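Long-range contacts in acyl-[acyl-carrier-protein]--UDP-N-acetylglucosamine O-acyltransferase (Leptospira interrogans, PDB 3I3A), which probably transfers a 3-hydroxyacyl chain from acyl carrier protein to a UDP-N-acetylglucosamine-type sugar nucleotide, an early step in lipid A biosynthesis: residues 66-71 with 93-98; 144-149 with 162-167. One frame throughout, in Å; residues are numbered along the deposited sequence. Where two conformers were deposited one is given.

Interaction 1. Residues 66-71 with 93-98; sequences MPQDLG and NIHKGT. With S2N (S-[2-({N-[(2R)-2-hydroxy-4-{[(S)-hydroxy(methoxy)phosphoryl]oxy}-3,3-dimethylbutanoyl]-beta-alanyl}amino)ethyl] (3R)-3-hydroxydodecanethioate), chain D.
Pro67 and His95 mark the closest approach of the two backbones, their CA atoms 5.5 Å apart, where the irregular loop 66-71 passes the end of strand 93-95 with the local chain directions 61° apart. Gln68 sits at the centre of an inverse gamma turn, and the carboxylate OD2 of Asp69 closes an Asx turn by accepting from Gly71 N. The Gln68 and His95 side chains cross at about a right angle, the amide carbon CD of Gln68 3.3 Å from His95 CE1 and the amide plane turned 56° from the ring. Water 1 joins the two groups: it donates to Gln68 OE1 at 2.7 Å and lies in the ring plane 2.9 Å from His95 NE2. Gln68 OE1 also accepts from Gly114 N of the second subunit. On the far side of Pro67, the Lys96 chain, extended beyond CG, lies alongside Met66 and carries NZ to 3.4 Å from Met66 SD. The proline ring fits over the strand exit, with Pro67 CG 3.4 Å from Lys96 O and near the methyl CG2 of Thr98, whose hydroxyl bonds to Asp121. Met66 O is 3.0 Å from His95 ND1, but the angle is poor; Arg89 of the second subunit donates to this carbonyl. The 3-hydroxyl OAN of the bound acyl chain lies 3.1 Å from Gln68 NE2, an atom whose place is less certain. Water 1 thus bridges the two segments, while Arg89 and Gly114 of the second subunit hold the loop in place, consistent with a loop that helps present Gln68 to the acyl hydroxyl.

Interaction 2. Residues 144-149 with 162-167; sequences NFAFIS and DYSMVA. With S2N (S-[2-({N-[(2R)-2-hydroxy-4-{[(S)-hydroxy(methoxy)phosphoryl]oxy}-3,3-dimethylbutanoyl]-beta-alanyl}amino)ethyl] (3R)-3-hydroxydodecanethioate), chain B.
Phe145 and Tyr163 lie side by side with ring planes only 4° apart, yet slid so far that the rings barely overlap. Over one face of the Tyr163 ring sits Phe145 CB, a CH-pi contact 3.7 Å from the centroid, while the tyrosine OH lies over a face of the Phe145 ring. Tyr163 also meets Phe202 edge-to-face. Both residues adopt nearly the same left-handed backbone conformation, which sends their side chains out in the same direction. The Phe147 ring has a different neighbourhood: the amide oxygen OAY of the ligand's pantetheine-like arm approaches its edge in plane, and Met165 SD makes an oblique Met-aromatic contact, 3.2 Å from Phe147 CD2. Bends at chi2 and chi3 (79° and 90°) fold the Met165 chain so that SD and CE lie beside this ring, with CE also reaching the ligand. Ser149 OG donates to the same OAY, though at 2.5 Å the bond is modelled too short for its length to be trusted. On the other face of the sheet Ile148 CD1 packs against Val166 CG2 at 3.7 Å.

The backbones run parallel. Phe147 N donates to Ser164 O, Val166 N to Phe147 O at 2.7 Å, and Ser149 N to Val166 O. Nearer the turn, Asp162 OD1 takes Asn144 N at 2.8 Å from above its carboxylate plane, and water 2 connects Asp162 OD2 to Asn144 ND2. Matching residues 18 positions apart, with aliphatic Ile148 and Val166 turned inward and Phe147 and Met165 outward, are characteristic of successive coils in the left-handed parallel beta-helix of hexapeptide-repeat acyltransferases, here with a ligand-binding outer wall.

Interactions 1 and 2 are separate within the chain, their centres 24 Å and their nearest atoms about 12 Å apart, but the trimer brings equivalent pieces together round each ligand. The molecule near Gln68 of interaction 1 is hydrogen-bonded to Ser149 of the second subunit, and the one held by Ser149 of interaction 2 also meets Gln68 of the third subunit. Each cleft between subunits therefore combines the 66-71 region of one copy, beside the acyl 3-hydroxyl, with the 144-149 region of the next, beside the pantetheine-like arm. His117, Gly138, Gln156 and Arg253, from the copy that supplies Gln68, add further hydrogen bonds to the ligand.

Interaction 1. Residues 66-71 with 93-98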
loop_
_atom_site.group_PDB
_atom_site.type_symbol
_atom_site.label_atom_id
_atom_site.label_comp_id
_atom_site.label_asym_id
_atom_site.label_seq_id
_atom_site.Cartn_x
_atom_site.Cartn_y
_atom_site.Cartn_z
ATOM N N MET A 66 -10.679 -5.462 14.913
ATOM C CA MET A 66 -11.581 -4.338 15.226
ATOM C C MET A 66 -11.738 -3.376 14.048
ATOM O O MET A 66 -10.758 -3.083 13.365
ATOM C CB MET A 66 -11.070 -3.566 16.450
ATOM C CG MET A 66 -11.084 -4.352 17.747
ATOM S SD MET A 66 -12.765 -4.618 18.335
ATOM C CE MET A 66 -12.514 -5.671 19.774
ATOM N N PRO A 67 -12.978 -2.914 13.776
ATOM C CA PRO A 67 -13.223 -1.904 12.739
ATOM C C PRO A 67 -12.364 -0.661 12.911
ATOM O O PRO A 67 -12.095 -0.238 14.041
ATOM C CB PRO A 67 -14.696 -1.556 12.941
ATOM C CG PRO A 67 -15.288 -2.826 13.463
ATOM C CD PRO A 67 -14.239 -3.356 14.401
ATOM N N GLN A 68 -11.917 -0.093 11.794
ATOM C CA GLN A 68 -11.215 1.180 11.821
ATOM C C GLN A 68 -12.289 2.263 11.729
ATOM O O GLN A 68 -12.524 2.864 10.680
ATOM C CB GLN A 68 -10.132 1.259 10.722
ATOM C CG GLN A 68 -8.779 0.654 11.169
ATOM C CD GLN A 68 -7.843 0.139 10.046
ATOM O OE1 GLN A 68 -6.721 -0.271 10.332
ATOM N NE2 GLN A 68 -8.306 0.141 8.787
ATOM N N ASP A 69 -12.964 2.459 12.863
ATOM C CA ASP A 69 -14.155 3.301 12.981
ATOM C C ASP A 69 -14.101 3.873 14.393
ATOM O O ASP A 69 -14.199 3.128 15.375
ATOM C CB ASP A 69 -15.425 2.445 12.759
ATOM C CG ASP A 69 -16.749 3.248 12.831
ATOM O OD1 ASP A 69 -17.788 2.672 12.436
ATOM O OD2 ASP A 69 -16.780 4.421 13.274
ATOM N N LEU A 70 -13.913 5.193 14.480
ATOM C CA LEU A 70 -13.721 5.883 15.752
ATOM C C LEU A 70 -14.914 5.762 16.694
ATOM O O LEU A 70 -14.743 5.779 17.918
ATOM C CB LEU A 70 -13.419 7.365 15.521
ATOM C CG LEU A 70 -11.992 7.891 15.320
ATOM C CD1 LEU A 70 -11.934 9.334 15.829
ATOM C CD2 LEU A 70 -10.947 7.039 16.031
ATOM N N GLY A 71 -16.115 5.659 16.126
ATOM C CA GLY A 71 -17.340 5.620 16.923
ATOM C C GLY A 71 -17.807 4.232 17.335
ATOM O O GLY A 71 -18.754 4.108 18.111
ATOM N N ASN A 93 -5.847 -8.336 5.468
ATOM C CA ASN A 93 -6.450 -7.769 6.661
ATOM C C ASN A 93 -7.966 -7.645 6.472
ATOM O O ASN A 93 -8.427 -6.864 5.637
ATOM C CB ASN A 93 -5.794 -6.398 6.911
ATOM C CG ASN A 93 -6.175 -5.778 8.237
ATOM O OD1 ASN A 93 -7.259 -6.009 8.764
ATOM N ND2 ASN A 93 -5.278 -4.952 8.775
ATOM N N ILE A 94 -8.734 -8.422 7.235
ATOM C CA ILE A 94 -10.193 -8.401 7.122
ATOM C C ILE A 94 -10.818 -7.938 8.433
ATOM O O ILE A 94 -10.582 -8.529 9.492
ATOM C CB ILE A 94 -10.780 -9.804 6.749
ATOM C CG1 ILE A 94 -9.970 -10.509 5.640
ATOM C CG2 ILE A 94 -12.270 -9.704 6.418
ATOM C CD1 ILE A 94 -10.009 -9.858 4.238
ATOM N N HIS A 95 -11.616 -6.873 8.355
ATOM C CA HIS A 95 -12.253 -6.296 9.535
ATOM C C HIS A 95 -13.668 -6.826 9.719
ATOM O O HIS A 95 -14.380 -7.044 8.739
ATOM C CB HIS A 95 -12.249 -4.769 9.440
ATOM C CG HIS A 95 -10.891 -4.167 9.615
ATOM N ND1 HIS A 95 -10.675 -3.005 10.319
ATOM C CD2 HIS A 95 -9.671 -4.587 9.207
ATOM C CE1 HIS A 95 -9.382 -2.727 10.322
ATOM N NE2 HIS A 95 -8.749 -3.675 9.661
ATOM N N LYS A 96 -14.046 -7.048 10.980
ATOM C CA LYS A 96 -15.396 -7.485 11.342
ATOM C C LYS A 96 -16.385 -6.320 11.239
ATOM O O LYS A 96 -15.970 -5.164 11.095
ATOM C CB LYS A 96 -15.408 -8.067 12.763
ATOM C CG LYS A 96 -15.040 -7.074 13.871
ATOM C CD LYS A 96 -15.030 -7.739 15.237
ATOM C CE LYS A 96 -14.988 -6.690 16.332
ATOM N NZ LYS A 96 -14.699 -7.316 17.647
ATOM N N GLY A 97 -17.675 -6.636 11.319
ATOM C CA GLY A 97 -18.735 -5.634 11.203
ATOM C C GLY A 97 -18.904 -4.717 12.406
ATOM O O GLY A 97 -18.192 -4.834 13.398
ATOM N N THR A 98 -19.858 -3.797 12.315
ATOM C CA THR A 98 -20.048 -2.790 13.357
ATOM C C THR A 98 -21.348 -2.941 14.149
ATOM O O THR A 98 -21.540 -2.254 15.154
ATOM C CB THR A 98 -19.981 -1.368 12.793
ATOM O OG1 THR A 98 -20.800 -1.288 11.621
ATOM C CG2 THR A 98 -18.542 -0.995 12.455
HETATM C CAA S2N D . -12.979 3.416 6.741
HETATM C CAB S2N D . -12.327 2.193 7.390
HETATM C CAC S2N D . -11.501 1.406 6.371
HETATM C CAD S2N D . -10.421 2.313 5.779
HETATM C CAE S2N D . -9.749 1.651 4.574
HETATM C CAF S2N D . -9.131 2.701 3.647
HETATM C CAG S2N D . -9.973 2.878 2.382
HETATM C CAH S2N D . -9.758 4.263 1.769
HETATM C CAI S2N D . -10.802 4.553 0.688
HETATM C CAJ S2N D . -10.460 5.835 -0.075
HETATM C CAK S2N D . -11.709 6.443 -0.712
HETATM C CAL S2N D . -11.335 7.497 -1.757
HETATM C CAP S2N D . -12.934 5.910 5.600
HETATM C CAQ S2N D . -11.890 5.951 4.483
HETATM C CAS S2N D . -11.655 7.928 3.054
HETATM C CAT S2N D . -12.280 8.752 1.927
HETATM C CAU S2N D . -12.491 10.204 2.362
HETATM N NAR S2N D . -12.348 6.852 3.415
HETATM O OAM S2N D . -13.935 3.288 5.978
HETATM O OAN S2N D . -10.886 0.288 7.016
HETATM O OAY S2N D . -10.589 8.263 3.569
HETATM S SAO S2N D . -12.356 5.014 7.087
HETATM C CAW S2N D . -14.488 10.479 3.754
HETATM C CAX S2N D . -15.347 10.487 2.489
HETATM N NAV S2N D . -13.260 9.994 3.598
HETATM O OAZ S2N D . -14.952 10.837 4.836
HETATM C CBA S2N D . -15.850 11.907 2.222
HETATM C CBB S2N D . -15.953 12.135 0.712
HETATM C CBF S2N D . -17.251 12.963 -2.944
HETATM C CBG S2N D . -14.871 12.917 2.823
HETATM C CBH S2N D . -17.227 12.089 2.860
HETATM O OBC S2N D . -17.070 12.971 0.395
HETATM O OBE S2N D . -17.611 11.974 -1.977
HETATM O OBI S2N D . -14.565 10.040 1.378
HETATM O OBJ S2N D . -18.952 11.155 0.130
HETATM O OBK S2N D . -19.327 13.584 -0.805
HETATM P PBD S2N D . -18.239 12.421 -0.564
HETATM O O HOH W 1 -6.041 -2.912 10.479
#

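Interaction 2. Residues 144-149 with 162-167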
loop_
_atom_site.group_PDB
_atom_site.type_symbol
_atom_site.label_atom_id
_atom_site.label_comp_id
_atom_site.label_asym_id
_atom_site.label_seq_id
_atom_site.Cartn_x
_atom_site.Cartn_y
_atom_site.Cartn_z
ATOM N N ASN A 144 -20.071 -10.674 -7.924
ATOM C CA ASN A 144 -19.316 -11.883 -8.242
ATOM C C ASN A 144 -18.338 -11.580 -9.370
ATOM O O ASN A 144 -18.658 -10.794 -10.264
ATOM C CB ASN A 144 -20.243 -13.023 -8.701
ATOM C CG ASN A 144 -21.306 -13.408 -7.669
ATOM O OD1 ASN A 144 -21.082 -13.354 -6.459
ATOM N ND2 ASN A 144 -22.463 -13.823 -8.158
ATOM N N PHE A 145 -17.165 -12.214 -9.334
ATOM C CA PHE A 145 -16.189 -12.167 -10.439
ATOM C C PHE A 145 -15.663 -10.764 -10.768
ATOM O O PHE A 145 -15.305 -10.484 -11.920
ATOM C CB PHE A 145 -16.786 -12.784 -11.712
ATOM C CG PHE A 145 -16.842 -14.292 -11.703
ATOM C CD1 PHE A 145 -15.747 -15.046 -12.111
ATOM C CD2 PHE A 145 -17.991 -14.948 -11.308
ATOM C CE1 PHE A 145 -15.797 -16.433 -12.122
ATOM C CE2 PHE A 145 -18.049 -16.341 -11.302
ATOM C CZ PHE A 145 -16.953 -17.085 -11.713
ATOM N N ALA A 146 -15.639 -9.888 -9.768
ATOM C CA ALA A 146 -15.043 -8.549 -9.908
ATOM C C ALA A 146 -13.527 -8.636 -9.737
ATOM O O ALA A 146 -13.030 -9.452 -8.959
ATOM C CB ALA A 146 -15.642 -7.586 -8.891
ATOM N N PHE A 147 -12.794 -7.819 -10.487
ATOM C CA PHE A 147 -11.346 -7.821 -10.380
ATOM C C PHE A 147 -10.873 -6.436 -10.001
ATOM O O PHE A 147 -11.050 -5.481 -10.755
ATOM C CB PHE A 147 -10.691 -8.298 -11.681
ATOM C CG PHE A 147 -9.189 -8.414 -11.601
ATOM C CD1 PHE A 147 -8.582 -9.659 -11.474
ATOM C CD2 PHE A 147 -8.380 -7.276 -11.661
ATOM C CE1 PHE A 147 -7.180 -9.770 -11.400
ATOM C CE2 PHE A 147 -6.986 -7.376 -11.587
ATOM C CZ PHE A 147 -6.388 -8.629 -11.459
ATOM N N ILE A 148 -10.291 -6.343 -8.809
ATOM C CA ILE A 148 -9.750 -5.101 -8.271
ATOM C C ILE A 148 -8.238 -5.198 -8.369
ATOM O O ILE A 148 -7.631 -6.053 -7.726
ATOM C CB ILE A 148 -10.154 -4.918 -6.780
ATOM C CG1 ILE A 148 -11.684 -4.986 -6.588
ATOM C CG2 ILE A 148 -9.527 -3.648 -6.184
ATOM C CD1 ILE A 148 -12.480 -3.892 -7.279
ATOM N N SER A 149 -7.621 -4.318 -9.155
ATOM C CA SER A 149 -6.166 -4.378 -9.353
ATOM C C SER A 149 -5.355 -3.828 -8.173
ATOM O O SER A 149 -5.915 -3.443 -7.148
ATOM C CB SER A 149 -5.755 -3.704 -10.672
ATOM O OG SER A 149 -4.362 -3.876 -10.939
ATOM N N ASP A 162 -20.956 -7.144 -11.021
ATOM C CA ASP A 162 -20.409 -8.421 -11.517
ATOM C C ASP A 162 -19.464 -8.215 -12.695
ATOM O O ASP A 162 -19.721 -7.374 -13.559
ATOM C CB ASP A 162 -21.516 -9.362 -11.989
ATOM C CG ASP A 162 -22.348 -9.925 -10.861
ATOM O OD1 ASP A 162 -22.059 -9.643 -9.676
ATOM O OD2 ASP A 162 -23.312 -10.653 -11.183
ATOM N N TYR A 163 -18.381 -8.987 -12.722
ATOM C CA TYR A 163 -17.515 -9.091 -13.904
ATOM C C TYR A 163 -16.901 -7.757 -14.326
ATOM O O TYR A 163 -16.694 -7.501 -15.513
ATOM C CB TYR A 163 -18.281 -9.722 -15.086
ATOM C CG TYR A 163 -18.648 -11.166 -14.866
ATOM C CD1 TYR A 163 -19.892 -11.510 -14.349
ATOM C CD2 TYR A 163 -17.751 -12.189 -15.171
ATOM C CE1 TYR A 163 -20.243 -12.832 -14.136
ATOM C CE2 TYR A 163 -18.091 -13.533 -14.948
ATOM C CZ TYR A 163 -19.347 -13.840 -14.436
ATOM O OH TYR A 163 -19.723 -15.151 -14.225
ATOM N N SER A 164 -16.627 -6.909 -13.344
ATOM C CA SER A 164 -15.999 -5.623 -13.601
ATOM C C SER A 164 -14.484 -5.678 -13.395
ATOM O O SER A 164 -13.960 -6.576 -12.735
ATOM C CB SER A 164 -16.627 -4.544 -12.721
ATOM O OG SER A 164 -16.595 -4.928 -11.355
ATOM N N MET A 165 -13.784 -4.718 -13.991
ATOM C CA MET A 165 -12.362 -4.553 -13.772
ATOM C C MET A 165 -12.067 -3.151 -13.213
ATOM O O MET A 165 -12.486 -2.138 -13.789
ATOM C CB MET A 165 -11.601 -4.799 -15.076
ATOM C CG MET A 165 -10.158 -4.305 -15.079
ATOM S SD MET A 165 -9.049 -5.433 -14.230
ATOM C CE MET A 165 -8.543 -6.502 -15.564
ATOM N N VAL A 166 -11.337 -3.103 -12.100
ATOM C CA VAL A 166 -10.727 -1.848 -11.634
ATOM C C VAL A 166 -9.205 -1.884 -11.794
ATOM O O VAL A 166 -8.531 -2.718 -11.192
ATOM C CB VAL A 166 -11.138 -1.481 -10.180
ATOM C CG1 VAL A 166 -10.574 -0.104 -9.797
ATOM C CG2 VAL A 166 -12.664 -1.472 -10.058
ATOM N N ALA A 167 -8.687 -0.971 -12.621
ATOM C CA ALA A 167 -7.259 -0.919 -12.973
ATOM C C ALA A 167 -6.362 -0.490 -11.825
ATOM O O ALA A 167 -6.829 0.134 -10.862
ATOM C CB ALA A 167 -7.053 0.018 -14.129
HETATM C CAA S2N B . 0.345 -10.602 -10.631
HETATM C CAB S2N B . 0.914 -11.129 -9.311
HETATM C CAC S2N B . 1.564 -10.001 -8.507
HETATM C CAD S2N B . 0.528 -8.912 -8.224
HETATM C CAE S2N B . 1.194 -7.656 -7.659
HETATM C CAF S2N B . 0.334 -6.416 -7.918
HETATM C CAG S2N B . 0.931 -5.560 -9.036
HETATM C CAH S2N B . -0.148 -4.710 -9.712
HETATM C CAI S2N B . 0.379 -4.081 -11.003
HETATM C CAJ S2N B . -0.617 -3.063 -11.563
HETATM C CAK S2N B . -0.417 -2.869 -13.066
HETATM C CAL S2N B . -1.142 -1.614 -13.560
HETATM C CAP S2N B . -1.443 -9.171 -12.141
HETATM C CAQ S2N B . -1.559 -7.747 -11.595
HETATM C CAS S2N B . -2.893 -6.057 -12.766
HETATM C CAT S2N B . -2.983 -5.146 -13.991
HETATM C CAU S2N B . -4.272 -5.405 -14.775
HETATM N NAR S2N B . -1.801 -6.814 -12.705
HETATM O OAM S2N B . 1.091 -10.293 -11.558
HETATM O OAN S2N B . 2.060 -10.521 -7.271
HETATM O OAY S2N B . -3.784 -6.067 -11.916
HETATM S SAO S2N B . -1.387 -10.439 -10.823
HETATM C CAW S2N B . -4.116 -7.397 -16.191
HETATM C CAX S2N B . -3.367 -6.572 -17.239
HETATM N NAV S2N B . -4.162 -6.857 -14.977
HETATM O OAZ S2N B . -4.570 -8.507 -16.466
HETATM C CBA S2N B . -4.286 -6.308 -18.433
HETATM C CBB S2N B . -3.963 -4.937 -19.032
HETATM C CBF S2N B . -2.978 -1.978 -21.483
HETATM C CBG S2N B . -5.744 -6.329 -17.969
HETATM C CBH S2N B . -4.071 -7.389 -19.491
HETATM O OBC S2N B . -4.113 -4.951 -20.454
HETATM O OBE S2N B . -2.290 -3.147 -21.031
HETATM O OBI S2N B . -2.961 -5.327 -16.664
HETATM O OBJ S2N B . -1.699 -5.704 -21.172
HETATM O OBK S2N B . -3.322 -4.629 -22.939
HETATM P PBD S2N B . -2.856 -4.608 -21.398
HETATM O O HOH W 2 -23.289 -13.295 -11.135
HETATM O O HOH W 3 -13.248 -9.245 -14.034
#